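Local coordinates for pesticidal crystal protein Cry4Aa (Bacillus thuringiensis, PDB 2C9K) that kills mosquito larvae by binding to midgut epithelial cells and forming pores that cause their colloid-osmotic lysis, at residues N351-S361 and N372-G383. Numbering follows the deposited sequence.
Sequences NIYIFLLNVIS and NISKMDFFITNG
A twisted antiparallel beta hairpin, strands 353-362 and 373-381, forms the middle of a four-stranded sheet in the second, all-beta domain of this three-domain delta-endotoxin; strands 386-392 and 402-407 flank it. Its pairing is interrupted by two classic beta bulges. At the first, two residues, Phe355 and Leu356, stand opposite the single Phe379: Phe355 N bonds to Phe379 O at 3.0 Å, nearly straight at 168°, while Leu356 N reaches the same oxygen only weakly. At the second, Ser374 and Lys375 share Ile360, whose O accepts from both backbone N atoms, the straighter bond (171°) coming from Ser374 N. Between the bulges, Asn358 and Asp377 form a regular hydrogen-bonded pair with their CB atoms 3.5 Å apart.

On the buried face, Ile354, Leu357, Val359, Met376, Phe378 and Ile380 make an apolar layer, and Leu357 and Val359 touch Phe453 of strand 450-457. Ile354 brings CD1 within 3.5 Å of Phe378 CD2, with its CG2 in the plane of the ring at the edge; Leu357 CD1 reaches the neighbouring CE2.

On the other face Leu356 and Phe379 run alongside each other, Leu356 CD2 3.5 Å from Phe379 CD2. Lys375 lays its aliphatic chain against Ile360 CD1 before NZ turns off to a salt bridge with Glu390. With CG set between its own backbone N and carbonyl carbon (chi1 71°), the Phe355 ring swings across to the partner strand, where Thr381 CB meets its edge, Phe379 O covers a face, offset toward the rim, and Phe379 CB makes a CH-pi contact, 4.2 Å from the Phe355 ring centroid.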
# COMPACT_ATOMS: atom_id res chain seq x y z
N ASN A 351 3.30 -19.01 -4.88
CA ASN A 351 2.84 -19.11 -3.50
C ASN A 351 3.99 -19.39 -2.51
O ASN A 351 3.77 -19.98 -1.45
CB ASN A 351 1.75 -20.16 -3.39
CG ASN A 351 0.48 -19.75 -4.11
OD1 ASN A 351 -0.09 -18.69 -3.84
ND2 ASN A 351 0.03 -20.59 -5.05
N ILE A 352 5.19 -18.98 -2.90
CA ILE A 352 6.39 -19.11 -2.08
C ILE A 352 7.03 -17.72 -2.05
O ILE A 352 7.60 -17.25 -3.04
CB ILE A 352 7.39 -20.15 -2.66
CG1 ILE A 352 6.98 -21.58 -2.24
CG2 ILE A 352 8.80 -19.86 -2.15
CD1 ILE A 352 5.80 -22.12 -2.99
N TYR A 353 6.93 -17.05 -0.90
CA TYR A 353 7.45 -15.70 -0.77
C TYR A 353 8.47 -15.46 0.32
O TYR A 353 8.57 -16.21 1.30
CB TYR A 353 6.28 -14.74 -0.56
CG TYR A 353 5.06 -15.08 -1.38
CD1 TYR A 353 3.97 -15.72 -0.80
CD2 TYR A 353 5.00 -14.78 -2.74
CE1 TYR A 353 2.85 -16.06 -1.55
CE2 TYR A 353 3.88 -15.12 -3.50
CZ TYR A 353 2.81 -15.76 -2.90
OH TYR A 353 1.72 -16.12 -3.66
N ILE A 354 9.24 -14.39 0.15
CA ILE A 354 10.24 -13.98 1.12
C ILE A 354 9.55 -12.90 1.96
O ILE A 354 9.15 -11.87 1.42
CB ILE A 354 11.50 -13.43 0.40
CG1 ILE A 354 12.12 -14.52 -0.47
CG2 ILE A 354 12.53 -12.96 1.41
CD1 ILE A 354 13.23 -14.04 -1.38
N PHE A 355 9.40 -13.14 3.26
CA PHE A 355 8.72 -12.17 4.12
C PHE A 355 9.64 -11.53 5.15
O PHE A 355 9.24 -10.62 5.87
CB PHE A 355 7.54 -12.83 4.82
CG PHE A 355 7.94 -13.83 5.87
CD1 PHE A 355 8.42 -13.40 7.11
CD2 PHE A 355 7.81 -15.19 5.65
CE1 PHE A 355 8.78 -14.32 8.11
CE2 PHE A 355 8.16 -16.11 6.63
CZ PHE A 355 8.64 -15.67 7.87
N LEU A 356 10.87 -12.03 5.22
CA LEU A 356 11.86 -11.51 6.15
C LEU A 356 13.22 -12.04 5.75
O LEU A 356 13.34 -13.20 5.36
CB LEU A 356 11.55 -11.96 7.58
CG LEU A 356 12.49 -11.46 8.69
CD1 LEU A 356 12.31 -9.96 8.89
CD2 LEU A 356 12.19 -12.19 9.97
N LEU A 357 14.24 -11.20 5.79
CA LEU A 357 15.56 -11.69 5.47
C LEU A 357 16.62 -11.06 6.33
O LEU A 357 16.41 -10.01 6.94
CB LEU A 357 15.91 -11.52 3.99
CG LEU A 357 16.04 -10.15 3.37
CD1 LEU A 357 16.89 -10.26 2.10
CD2 LEU A 357 14.66 -9.61 3.05
N ASN A 358 17.76 -11.74 6.37
CA ASN A 358 18.90 -11.31 7.17
C ASN A 358 20.05 -11.11 6.22
O ASN A 358 20.35 -11.99 5.43
CB ASN A 358 19.24 -12.42 8.16
CG ASN A 358 20.18 -11.96 9.24
OD1 ASN A 358 21.30 -11.52 8.97
ND2 ASN A 358 19.74 -12.07 10.49
N VAL A 359 20.69 -9.95 6.27
CA VAL A 359 21.82 -9.71 5.38
C VAL A 359 23.10 -9.36 6.13
O VAL A 359 23.08 -8.60 7.11
CB VAL A 359 21.51 -8.59 4.35
CG1 VAL A 359 20.16 -8.84 3.70
CG2 VAL A 359 21.53 -7.24 5.02
N ILE A 360 24.21 -9.94 5.67
CA ILE A 360 25.52 -9.69 6.24
C ILE A 360 26.35 -9.07 5.13
O ILE A 360 26.63 -9.70 4.11
CB ILE A 360 26.24 -10.98 6.70
CG1 ILE A 360 25.47 -11.65 7.84
CG2 ILE A 360 27.66 -10.64 7.18
CD1 ILE A 360 24.17 -12.31 7.41
N SER A 361 26.74 -7.81 5.32
CA SER A 361 27.53 -7.11 4.33
C SER A 361 28.84 -6.63 4.95
O SER A 361 28.98 -6.56 6.17
CB SER A 361 26.73 -5.92 3.80
OG SER A 361 26.21 -5.16 4.88
N ASN A 372 29.71 -4.55 0.22
CA ASN A 372 28.81 -5.50 -0.43
C ASN A 372 28.18 -6.54 0.49
O ASN A 372 28.60 -6.74 1.62
CB ASN A 372 29.56 -6.26 -1.52
CG ASN A 372 30.08 -5.36 -2.61
OD1 ASN A 372 30.63 -4.29 -2.34
ND2 ASN A 372 29.91 -5.80 -3.85
N ILE A 373 27.16 -7.21 -0.04
CA ILE A 373 26.47 -8.27 0.67
C ILE A 373 27.28 -9.54 0.42
O ILE A 373 27.63 -9.84 -0.72
CB ILE A 373 25.03 -8.48 0.13
CG1 ILE A 373 24.17 -7.24 0.41
CG2 ILE A 373 24.40 -9.70 0.77
CD1 ILE A 373 22.75 -7.35 -0.10
N SER A 374 27.60 -10.28 1.48
CA SER A 374 28.36 -11.50 1.31
C SER A 374 27.56 -12.71 1.78
O SER A 374 27.92 -13.85 1.49
CB SER A 374 29.68 -11.42 2.10
OG SER A 374 29.46 -11.47 3.50
N LYS A 375 26.46 -12.47 2.48
CA LYS A 375 25.63 -13.57 2.96
C LYS A 375 24.18 -13.14 3.21
O LYS A 375 23.92 -12.02 3.66
CB LYS A 375 26.23 -14.13 4.25
CG LYS A 375 25.48 -15.32 4.82
CD LYS A 375 25.96 -15.64 6.22
CE LYS A 375 25.17 -16.80 6.81
NZ LYS A 375 25.29 -18.01 5.95
N MET A 376 23.23 -14.03 2.92
CA MET A 376 21.82 -13.71 3.14
C MET A 376 20.99 -14.88 3.64
O MET A 376 21.11 -16.01 3.17
CB MET A 376 21.19 -13.17 1.85
CG MET A 376 21.68 -11.80 1.46
SD MET A 376 20.91 -11.24 -0.06
CE MET A 376 21.96 -12.03 -1.26
N ASP A 377 20.14 -14.60 4.62
CA ASP A 377 19.26 -15.59 5.21
C ASP A 377 17.83 -15.18 4.91
O ASP A 377 17.33 -14.21 5.49
CB ASP A 377 19.43 -15.64 6.72
CG ASP A 377 20.74 -16.26 7.13
OD1 ASP A 377 21.08 -16.15 8.33
OD2 ASP A 377 21.42 -16.87 6.27
N PHE A 378 17.19 -15.91 4.01
CA PHE A 378 15.81 -15.62 3.66
C PHE A 378 14.84 -16.40 4.54
O PHE A 378 15.08 -17.55 4.90
CB PHE A 378 15.55 -15.96 2.19
CG PHE A 378 16.46 -15.25 1.24
CD1 PHE A 378 17.72 -15.77 0.94
CD2 PHE A 378 16.08 -14.04 0.66
CE1 PHE A 378 18.59 -15.09 0.08
CE2 PHE A 378 16.95 -13.36 -0.19
CZ PHE A 378 18.20 -13.89 -0.48
N PHE A 379 13.74 -15.74 4.90
CA PHE A 379 12.70 -16.37 5.68
C PHE A 379 11.50 -16.42 4.75
O PHE A 379 10.71 -15.48 4.65
CB PHE A 379 12.42 -15.58 6.95
CG PHE A 379 13.46 -15.78 8.01
CD1 PHE A 379 13.76 -17.06 8.48
CD2 PHE A 379 14.16 -14.69 8.54
CE1 PHE A 379 14.73 -17.26 9.46
CE2 PHE A 379 15.13 -14.88 9.52
CZ PHE A 379 15.42 -16.17 9.98
N ILE A 380 11.42 -17.55 4.05
CA ILE A 380 10.40 -17.86 3.06
C ILE A 380 9.13 -18.46 3.66
O ILE A 380 9.15 -19.02 4.76
CB ILE A 380 11.00 -18.84 2.03
CG1 ILE A 380 12.14 -18.13 1.28
CG2 ILE A 380 9.94 -19.39 1.10
CD1 ILE A 380 12.97 -19.02 0.39
N THR A 381 8.03 -18.34 2.93
CA THR A 381 6.77 -18.90 3.38
C THR A 381 6.09 -19.60 2.20
O THR A 381 6.11 -19.08 1.08
CB THR A 381 5.81 -17.81 3.95
OG1 THR A 381 4.63 -18.44 4.47
CG2 THR A 381 5.41 -16.80 2.87
N ASN A 382 5.51 -20.77 2.44
CA ASN A 382 4.84 -21.49 1.37
C ASN A 382 3.37 -21.68 1.70
O ASN A 382 2.64 -22.35 0.98
CB ASN A 382 5.49 -22.86 1.13
CG ASN A 382 5.27 -23.83 2.27
OD1 ASN A 382 5.79 -24.94 2.25
ND2 ASN A 382 4.50 -23.43 3.28
N GLY A 383 2.93 -21.09 2.81
CA GLY A 383 1.55 -21.21 3.19
C GLY A 383 1.29 -22.21 4.30
O GLY A 383 0.28 -22.09 4.99